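Local coordinates for protein 6-pyruvoyl tetrahydrobiopterin synthase (Plasmodium vivax, PDB 3LX3) that is a zinc-binding hexamer of the 6-pyruvoyl tetrahydropterin synthase family and binds 2-amino-1,5-dihydropteridine-4,6-dione, at residues N104-I109 against E116-K121; Y52-R57 against M162-S167; N61-G66 against T156-Y161. All blocks are in the same frame, centred on the assembly; numbering follows the deposited sequence.

Contact 1: residues N104-I109 against E116-K121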
loop_
_atom_site.group_PDB
_atom_site.type_symbol
_atom_site.label_atom_id
_atom_site.label_comp_id
_atom_site.label_asym_id
_atom_site.label_seq_id
_atom_site.Cartn_x
_atom_site.Cartn_y
_atom_site.Cartn_z
ATOM N N ASN A 104 -7.529 11.765 43.251
ATOM C CA ASN A 104 -6.919 10.529 43.655
ATOM C C ASN A 104 -5.820 10.157 42.633
ATOM O O ASN A 104 -4.908 10.928 42.413
ATOM C CB ASN A 104 -7.973 9.450 43.889
ATOM C CG ASN A 104 -8.917 9.820 45.047
ATOM O OD1 ASN A 104 -8.480 10.415 46.045
ATOM N ND2 ASN A 104 -10.214 9.558 44.877
ATOM N N ASP A 105 -5.901 8.978 42.013
ATOM C CA ASP A 105 -4.894 8.582 41.003
ATOM C C ASP A 105 -5.415 8.723 39.574
ATOM O O ASP A 105 -4.924 8.073 38.663
ATOM C CB ASP A 105 -4.423 7.158 41.279
ATOM C CG ASP A 105 -3.831 7.022 42.649
ATOM O OD1 ASP A 105 -3.076 7.899 43.050
ATOM O OD2 ASP A 105 -4.157 6.008 43.305
ATOM N N ASN A 106 -6.382 9.610 39.411
ATOM C CA ASN A 106 -6.986 9.909 38.103
ATOM C C ASN A 106 -6.816 11.357 37.698
ATOM O O ASN A 106 -6.581 12.231 38.526
ATOM C CB ASN A 106 -8.491 9.633 38.137
ATOM C CG ASN A 106 -8.836 8.184 37.927
ATOM O OD1 ASN A 106 -8.133 7.296 38.442
ATOM N ND2 ASN A 106 -9.915 7.920 37.144
ATOM N N PHE A 107 -6.944 11.578 36.386
ATOM C CA PHE A 107 -7.182 12.920 35.839
ATOM C C PHE A 107 -8.648 13.010 35.493
ATOM O O PHE A 107 -9.193 12.126 34.785
ATOM C CB PHE A 107 -6.366 13.182 34.577
ATOM C CG PHE A 107 -4.873 13.347 34.799
ATOM C CD1 PHE A 107 -4.368 14.372 35.596
ATOM C CD2 PHE A 107 -3.976 12.479 34.196
ATOM C CE1 PHE A 107 -3.006 14.521 35.775
ATOM C CE2 PHE A 107 -2.622 12.618 34.387
ATOM C CZ PHE A 107 -2.148 13.631 35.195
ATOM N N LYS A 108 -9.275 14.073 35.987
ATOM C CA LYS A 108 -10.660 14.397 35.651
ATOM C C LYS A 108 -10.641 15.621 34.732
ATOM O O LYS A 108 -10.030 16.637 35.038
ATOM C CB LYS A 108 -11.493 14.627 36.904
ATOM C CG LYS A 108 -12.916 15.131 36.641
ATOM C CD LYS A 108 -13.627 15.350 37.945
ATOM C CE LYS A 108 -14.995 15.916 37.704
ATOM N NZ LYS A 108 -15.711 16.143 39.003
ATOM N N ILE A 109 -11.297 15.517 33.593
ATOM C CA ILE A 109 -11.297 16.553 32.590
ATOM C C ILE A 109 -12.715 17.056 32.432
ATOM O O ILE A 109 -13.609 16.265 32.172
ATOM C CB ILE A 109 -10.837 16.026 31.221
ATOM C CG1 ILE A 109 -9.448 15.392 31.336
ATOM C CG2 ILE A 109 -10.823 17.176 30.168
ATOM C CD1 ILE A 109 -8.975 14.757 30.031
ATOM N N GLU A 116 -17.788 15.647 31.318
ATOM C CA GLU A 116 -16.753 15.210 32.259
ATOM C C GLU A 116 -16.210 13.849 31.847
ATOM O O GLU A 116 -16.968 12.920 31.485
ATOM C CB GLU A 116 -17.294 15.115 33.699
ATOM C CG GLU A 116 -17.626 16.444 34.391
ATOM C CD GLU A 116 -18.080 16.222 35.852
ATOM O OE1 GLU A 116 -17.988 15.083 36.339
ATOM O OE2 GLU A 116 -18.495 17.204 36.493
ATOM N N TYR A 117 -14.875 13.708 31.962
ATOM C CA TYR A 117 -14.156 12.455 31.762
ATOM C C TYR A 117 -13.303 12.184 32.974
ATOM O O TYR A 117 -12.808 13.132 33.634
ATOM C CB TYR A 117 -13.186 12.608 30.552
ATOM C CG TYR A 117 -13.883 12.921 29.260
ATOM C CD1 TYR A 117 -14.167 11.938 28.329
ATOM C CD2 TYR A 117 -14.278 14.209 28.983
ATOM C CE1 TYR A 117 -14.832 12.258 27.166
ATOM C CE2 TYR A 117 -14.946 14.519 27.830
ATOM C CZ TYR A 117 -15.233 13.518 26.919
ATOM O OH TYR A 117 -15.930 13.852 25.763
ATOM N N SER A 118 -13.002 10.926 33.233
ATOM C CA SER A 118 -12.005 10.604 34.243
ATOM C C SER A 118 -11.239 9.362 33.813
ATOM O O SER A 118 -11.833 8.384 33.376
ATOM C CB SER A 118 -12.679 10.347 35.573
ATOM O OG SER A 118 -11.679 10.111 36.570
ATOM N N PHE A 119 -9.909 9.453 33.889
ATOM C CA PHE A 119 -9.048 8.350 33.500
ATOM C C PHE A 119 -7.947 8.172 34.527
ATOM O O PHE A 119 -7.477 9.141 35.080
ATOM C CB PHE A 119 -8.294 8.672 32.176
ATOM C CG PHE A 119 -9.126 9.230 31.035
ATOM C CD1 PHE A 119 -10.264 8.600 30.622
ATOM C CD2 PHE A 119 -8.776 10.382 30.386
ATOM C CE1 PHE A 119 -11.018 9.120 29.543
ATOM C CE2 PHE A 119 -9.585 10.858 29.307
ATOM C CZ PHE A 119 -10.611 10.179 28.899
ATOM N N PRO A 120 -7.503 6.916 34.779
ATOM C CA PRO A 120 -6.327 6.786 35.586
ATOM C C PRO A 120 -5.161 7.608 35.020
ATOM O O PRO A 120 -4.980 7.650 33.809
ATOM C CB PRO A 120 -5.991 5.308 35.485
ATOM C CG PRO A 120 -7.309 4.636 35.113
ATOM C CD PRO A 120 -7.948 5.639 34.229
ATOM N N LYS A 121 -4.392 8.252 35.879
ATOM C CA LYS A 121 -3.246 9.064 35.434
ATOM C C LYS A 121 -2.294 8.253 34.585
ATOM O O LYS A 121 -1.771 8.749 33.599
ATOM C CB LYS A 121 -2.493 9.653 36.633
ATOM C CG LYS A 121 -3.235 10.709 37.418
ATOM C CD LYS A 121 -2.442 11.114 38.664
ATOM C CE LYS A 121 -3.170 12.076 39.547
ATOM N NZ LYS A 121 -2.266 12.361 40.776
HETATM O O HOH W 1 -3.890 13.360 42.836
HETATM O O HOH W 2 -1.574 9.744 41.783
#
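Asn106-Ile109 and Glu116-Pro120 form an antiparallel beta hairpin far from the centre of the chain. Phe107 pairs with Phe119 and Ile109 with Tyr117, each through two backbone hydrogen bonds. Phe107, Ile109, Tyr117 and Phe119 share one face of the hairpin, where Ile109 CD1 meets Phe119 CE2 at 4.0 Å. Tyr117 OH goes on to bond Asp123 of the second subunit.

Lys108 and Ser118 lie on the other face. The extended Lys108 chain brings NZ to 3.7 Å from Glu116 OE1, a long salt bridge. Asn106 ND2 donates to Ser118 OG at 2.9 Å, with OG close to the amide plane of Asn106. The same ND2 also bonds Glu116 O of the second subunit, which ties the hairpin to its neighbour.

Lys121 follows the last strand residue, beside Asp105 and Phe107. Its N donates almost straight (179°) to Asp105 O at 2.8 Å. Its side chain then crosses the Phe107 ring at about a right angle. CG lies over the ring centre, a CH-pi contact of 3.7 Å to the centroid. At the tip, NZ makes a weak bond to Asn104 O. One water links NZ to that oxygen, and another bridges NZ, at 2.9 Å, to Asp105 OD1.

Contact 2: residues Y52-R57 against M162-S167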
loop_
_atom_site.group_PDB
_atom_site.type_symbol
_atom_site.label_atom_id
_atom_site.label_comp_id
_atom_site.label_asym_id
_atom_site.label_seq_id
_atom_site.Cartn_x
_atom_site.Cartn_y
_atom_site.Cartn_z
ATOM N N TYR A 52 -1.812 6.369 15.199
ATOM C CA TYR A 52 -0.989 7.431 14.661
ATOM C C TYR A 52 0.277 6.865 14.063
ATOM O O TYR A 52 0.847 5.900 14.576
ATOM C CB TYR A 52 -0.588 8.406 15.751
ATOM C CG TYR A 52 -1.676 9.335 16.290
ATOM C CD1 TYR A 52 -1.907 10.567 15.716
ATOM C CD2 TYR A 52 -2.472 8.974 17.366
ATOM C CE1 TYR A 52 -2.862 11.473 16.229
ATOM C CE2 TYR A 52 -3.437 9.839 17.853
ATOM C CZ TYR A 52 -3.651 11.068 17.287
ATOM O OH TYR A 52 -4.634 11.872 17.828
ATOM N N ASN A 53 0.757 7.474 12.988
ATOM C CA ASN A 53 2.000 7.059 12.360
ATOM C C ASN A 53 2.939 8.258 12.155
ATOM O O ASN A 53 2.476 9.357 11.886
ATOM C CB ASN A 53 1.674 6.469 11.002
ATOM C CG ASN A 53 2.860 5.847 10.375
ATOM O OD1 ASN A 53 3.488 6.449 9.496
ATOM N ND2 ASN A 53 3.244 4.704 10.878
ATOM N N VAL A 54 4.249 8.033 12.304
ATOM C CA VAL A 54 5.269 9.069 12.231
ATOM C C VAL A 54 6.273 8.660 11.199
ATOM O O VAL A 54 6.776 7.536 11.228
ATOM C CB VAL A 54 6.071 9.168 13.579
ATOM C CG1 VAL A 54 7.281 10.114 13.429
ATOM C CG2 VAL A 54 5.189 9.613 14.666
ATOM N N SER A 55 6.624 9.606 10.330
ATOM C CA SER A 55 7.812 9.455 9.506
ATOM C C SER A 55 8.784 10.584 9.759
ATOM O O SER A 55 8.402 11.678 10.130
ATOM C CB SER A 55 7.479 9.347 8.042
ATOM O OG SER A 55 6.949 10.548 7.568
ATOM N N LEU A 56 10.062 10.317 9.514
ATOM C CA LEU A 56 11.124 11.311 9.684
ATOM C C LEU A 56 11.907 11.441 8.391
ATOM O O LEU A 56 12.313 10.432 7.806
ATOM C CB LEU A 56 12.076 10.886 10.814
ATOM C CG LEU A 56 13.377 11.660 10.980
ATOM C CD1 LEU A 56 13.105 13.083 11.464
ATOM C CD2 LEU A 56 14.285 10.905 11.971
ATOM N N ARG A 57 12.096 12.700 7.982
ATOM C CA ARG A 57 12.922 13.061 6.840
ATOM C C ARG A 57 14.004 14.013 7.326
ATOM O O ARG A 57 13.757 14.883 8.170
ATOM C CB ARG A 57 12.056 13.728 5.787
ATOM C CG ARG A 57 12.722 14.204 4.506
ATOM C CD ARG A 57 11.607 14.648 3.513
ATOM N NE ARG A 57 10.381 13.826 3.631
ATOM C CZ ARG A 57 9.769 13.144 2.657
ATOM N NH1 ARG A 57 10.201 13.157 1.407
ATOM N NH2 ARG A 57 8.674 12.452 2.943
ATOM N N MET A 162 15.464 18.749 9.671
ATOM C CA MET A 162 14.728 17.649 10.296
ATOM C C MET A 162 13.252 17.924 10.076
ATOM O O MET A 162 12.808 19.061 10.218
ATOM C CB MET A 162 15.012 17.600 11.807
ATOM C CG MET A 162 16.455 17.190 12.117
ATOM S SD MET A 162 16.686 15.442 11.945
ATOM C CE MET A 162 15.824 14.891 13.399
ATOM N N GLU A 163 12.526 16.879 9.688
ATOM C CA GLU A 163 11.106 17.027 9.330
ATOM C C GLU A 163 10.329 15.787 9.743
ATOM O O GLU A 163 10.705 14.655 9.438
ATOM C CB GLU A 163 10.988 17.242 7.823
ATOM C CG GLU A 163 9.576 17.264 7.270
ATOM C CD GLU A 163 9.564 17.101 5.753
ATOM O OE1 GLU A 163 9.979 18.053 5.066
ATOM O OE2 GLU A 163 9.076 16.065 5.292
ATOM N N VAL A 164 9.243 16.003 10.473
ATOM C CA VAL A 164 8.346 14.956 10.904
ATOM C C VAL A 164 6.982 15.087 10.244
ATOM O O VAL A 164 6.433 16.193 10.130
ATOM C CB VAL A 164 8.179 15.014 12.459
ATOM C CG1 VAL A 164 6.935 14.360 12.965
ATOM C CG2 VAL A 164 9.460 14.449 13.142
ATOM N N THR A 165 6.450 13.942 9.810
ATOM C CA THR A 165 5.074 13.814 9.343
ATOM C C THR A 165 4.357 12.914 10.326
ATOM O O THR A 165 4.806 11.820 10.615
ATOM C CB THR A 165 5.001 13.257 7.913
ATOM O OG1 THR A 165 5.711 14.159 7.039
ATOM C CG2 THR A 165 3.550 13.127 7.484
ATOM N N VAL A 166 3.229 13.394 10.848
ATOM C CA VAL A 166 2.333 12.589 11.706
ATOM C C VAL A 166 1.001 12.469 10.990
ATOM O O VAL A 166 0.448 13.425 10.426
ATOM C CB VAL A 166 2.137 13.249 13.076
ATOM C CG1 VAL A 166 1.054 12.459 13.888
ATOM C CG2 VAL A 166 3.445 13.335 13.844
ATOM N N SER A 167 0.456 11.259 11.002
ATOM C CA SER A 167 -0.921 11.058 10.530
ATOM C C SER A 167 -1.809 10.496 11.618
ATOM O O SER A 167 -1.369 9.605 12.343
ATOM C CB SER A 167 -0.898 10.164 9.330
ATOM O OG SER A 167 -0.462 8.872 9.581
#
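Backbone hydrogen bonds join Tyr52-Arg57 to Met162-Ser167 in antiparallel register. Asn53 pairs with Ser167, Ser55 with Thr165 and Arg57 with Glu163, two bonds to each pair. Arg57 N to Glu163 O is 2.8 Å and almost straight (175°).

One ion pair crosses the strands. Arg57 and Glu163 lie side by side and point the same way. A bend at chi3 (-34°) turns NE, which sits 3.1 Å from Glu163 OE2. The guanidinium and carboxylate planes are 32° apart. Glu163 OE1 is bonded to Tyr161 OH.

Ser55 OG touches Thr165 CB at 3.4 Å on the same face. Thr165 OG1 has its hydrogen bond with Thr175, on the next strand.

The apolar contacts lie on the opposite face. Val54 CG2 meets Val166 CG2 at 4.2 Å. Two bends in the Met162 chain bring CE to 3.8 Å from Leu56 CD1. Helices 71-85 and 134-149 cover this face. At one end, Tyr52 CD1 touches Val166 CG1 at 4.0 Å, and the ring meets the zinc ligand His50 edge-to-face. A twisted antiparallel sheet backed by two helices is typical of the tunnelling fold (T-fold), to which the 6-pyruvoyl tetrahydropterin synthase family belongs.

Contact 3: residues N61-G66 against T156-Y161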
loop_
_atom_site.group_PDB
_atom_site.type_symbol
_atom_site.label_atom_id
_atom_site.label_comp_id
_atom_site.label_asym_id
_atom_site.label_seq_id
_atom_site.Cartn_x
_atom_site.Cartn_y
_atom_site.Cartn_z
ATOM N N ASN A 61 24.946 16.168 4.183
ATOM C CA ASN A 61 25.904 15.672 3.205
ATOM C C ASN A 61 26.222 14.206 3.477
ATOM O O ASN A 61 26.277 13.781 4.644
ATOM C CB ASN A 61 27.203 16.483 3.268
ATOM C CG ASN A 61 27.001 17.941 2.962
ATOM O OD1 ASN A 61 26.189 18.304 2.132
ATOM N ND2 ASN A 61 27.773 18.789 3.627
ATOM N N ILE A 62 26.468 13.452 2.415
ATOM C CA ILE A 62 26.937 12.061 2.558
ATOM C C ILE A 62 28.341 12.129 3.160
ATOM O O ILE A 62 29.221 12.878 2.637
ATOM C CB ILE A 62 26.972 11.323 1.209
ATOM C CG1 ILE A 62 25.596 11.346 0.559
ATOM C CG2 ILE A 62 27.447 9.877 1.370
ATOM C CD1 ILE A 62 25.595 10.937 -0.905
ATOM N N GLN A 63 28.558 11.436 4.274
ATOM C CA GLN A 63 29.845 11.427 4.982
ATOM C C GLN A 63 30.802 10.387 4.395
ATOM O O GLN A 63 30.429 9.613 3.503
ATOM C CB GLN A 63 29.610 11.147 6.457
ATOM C CG GLN A 63 28.710 12.176 7.106
ATOM C CD GLN A 63 29.310 13.577 7.045
ATOM O OE1 GLN A 63 30.337 13.850 7.665
ATOM N NE2 GLN A 63 28.734 14.427 6.220
ATOM N N GLY A 64 32.035 10.394 4.892
ATOM C CA GLY A 64 33.061 9.491 4.380
ATOM C C GLY A 64 32.740 8.013 4.550
ATOM O O GLY A 64 33.332 7.160 3.874
ATOM N N ASP A 65 31.850 7.696 5.497
ATOM C CA ASP A 65 31.450 6.313 5.723
ATOM C C ASP A 65 30.332 5.816 4.773
ATOM O O ASP A 65 29.991 4.634 4.767
ATOM C CB ASP A 65 31.086 6.012 7.190
ATOM C CG ASP A 65 29.952 6.835 7.731
ATOM O OD1 ASP A 65 29.241 7.485 6.948
ATOM O OD2 ASP A 65 29.767 6.817 8.983
ATOM N N GLY A 66 29.843 6.714 3.913
ATOM C CA GLY A 66 28.811 6.393 2.937
ATOM C C GLY A 66 27.364 6.723 3.292
ATOM O O GLY A 66 26.470 6.555 2.480
ATOM N N THR A 156 27.369 16.871 13.930
ATOM C CA THR A 156 28.588 16.129 13.554
ATOM C C THR A 156 28.414 15.378 12.235
ATOM O O THR A 156 29.379 15.133 11.501
ATOM C CB THR A 156 29.098 15.113 14.652
ATOM O OG1 THR A 156 28.241 13.957 14.763
ATOM C CG2 THR A 156 29.295 15.785 15.990
ATOM N N ARG A 157 27.181 14.954 11.962
ATOM C CA ARG A 157 26.860 14.219 10.724
ATOM C C ARG A 157 26.510 15.117 9.529
ATOM O O ARG A 157 26.253 14.643 8.448
ATOM C CB ARG A 157 25.703 13.246 10.973
ATOM C CG ARG A 157 26.032 12.140 11.990
ATOM C CD ARG A 157 27.199 11.239 11.559
ATOM N NE ARG A 157 27.013 10.669 10.237
ATOM C CZ ARG A 157 27.783 9.695 9.726
ATOM N NH1 ARG A 157 28.765 9.137 10.447
ATOM N NH2 ARG A 157 27.564 9.256 8.519
ATOM N N SER A 158 26.516 16.434 9.766
ATOM C CA SER A 158 26.207 17.471 8.764
ATOM C C SER A 158 24.718 17.695 8.522
ATOM O O SER A 158 24.336 18.396 7.587
ATOM C CB SER A 158 26.929 17.278 7.436
ATOM O OG SER A 158 26.314 16.370 6.586
ATOM N N VAL A 159 23.864 17.100 9.350
ATOM C CA VAL A 159 22.429 17.234 9.168
ATOM C C VAL A 159 22.038 18.690 9.402
ATOM O O VAL A 159 22.440 19.275 10.396
ATOM C CB VAL A 159 21.652 16.300 10.103
ATOM C CG1 VAL A 159 20.122 16.542 9.994
ATOM C CG2 VAL A 159 21.950 14.849 9.724
ATOM N N ASN A 160 21.303 19.270 8.454
ATOM C CA ASN A 160 20.825 20.649 8.599
ATOM C C ASN A 160 19.311 20.867 8.491
ATOM O O ASN A 160 18.830 22.004 8.475
ATOM C CB ASN A 160 21.558 21.606 7.681
ATOM C CG ASN A 160 21.221 21.433 6.231
ATOM O OD1 ASN A 160 20.426 20.613 5.843
ATOM N ND2 ASN A 160 21.804 22.297 5.415
ATOM N N TYR A 161 18.570 19.760 8.449
ATOM C CA TYR A 161 17.126 19.825 8.279
ATOM C C TYR A 161 16.500 18.565 8.830
ATOM O O TYR A 161 16.954 17.456 8.525
ATOM C CB TYR A 161 16.812 19.925 6.796
ATOM C CG TYR A 161 15.350 20.019 6.439
ATOM C CD1 TYR A 161 14.688 21.249 6.451
ATOM C CD2 TYR A 161 14.646 18.903 6.055
ATOM C CE1 TYR A 161 13.322 21.322 6.096
ATOM C CE2 TYR A 161 13.284 18.973 5.704
ATOM C CZ TYR A 161 12.657 20.189 5.714
ATOM O OH TYR A 161 11.325 20.314 5.402
HETATM O O HOH W 3 30.441 12.376 10.187
HETATM O O HOH W 4 30.770 16.338 8.717
#
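Arg157, Gln63 and Ser158 carry most of this surface contact between two loops. Arg157 has the largest share. Its chain is bent at chi2 (-61°) and again at chi3, and its guanidinium reaches Asp65 tip to tip. NH2 donates to Asp65 OD1 at 2.9 Å, and NH1 donates to OD2 at 2.9 Å. The grip is end-on, one nitrogen to each oxygen. The two planes are 27° apart, and both oxygens lie close to the guanidinium plane. OD1 uses its syn lone pair; OD2 is also met on the syn side, but out of the carboxylate plane. Arg157 NE is held by Val68 O, and Asp65 OD1 also accepts from Tyr67 N. These further bonds probably limit rotation of both groups.

Gln63 crosses the arginine obliquely. Its CG lies over one face of the guanidinium, 3.4 Å from Arg157 NH2. The amide then folds back, and NE2 donates to Asn61 O at 3.0 Å. This bond is nearly straight at the donor, but the nitrogen stands well above the carbonyl plane of Asn61. Gln63 OE1 takes two waters. Both also reach Thr156 O, one of them weakly, and so link the loop to the end of helix 151-156.

Ser158 faces the other loop. Its OG lies between its own backbone N and carbonyl carbon (chi1 82°). It accepts a bond from Asn61 N at 2.8 Å. The OG also lies very close to Arg157 O, and a bond there is doubtful.

Nearby, Gly66 O bonds Ser133 of the third subunit, a residue of the ligand pocket. Two motifs meet here. Gln63 to Gly66 is a type I beta turn, and Ser158, with positive phi, closes helix 151-156 in a Schellman motif.

In the fold
Along the chain the three contacts are nested. Contact 1 is a local hairpin inside the loop closed by contact 3, which lies inside the loop closed by contact 2. Contact 2 pairs two strands of the five-stranded sheet near the middle of the chain. Contact 3 adjoins it in sequence, with centres about 20 Å apart, where strand 48-61 leaves the sheet and strand 161-167 enters it. Contact 1 belongs to a separate three-stranded sheet, its centre about 46 Å from that of contact 3, across the chain's centre. In the hexamer, contact 1 meets the second subunit and contact 3 the third, while no other chain touches contact 2.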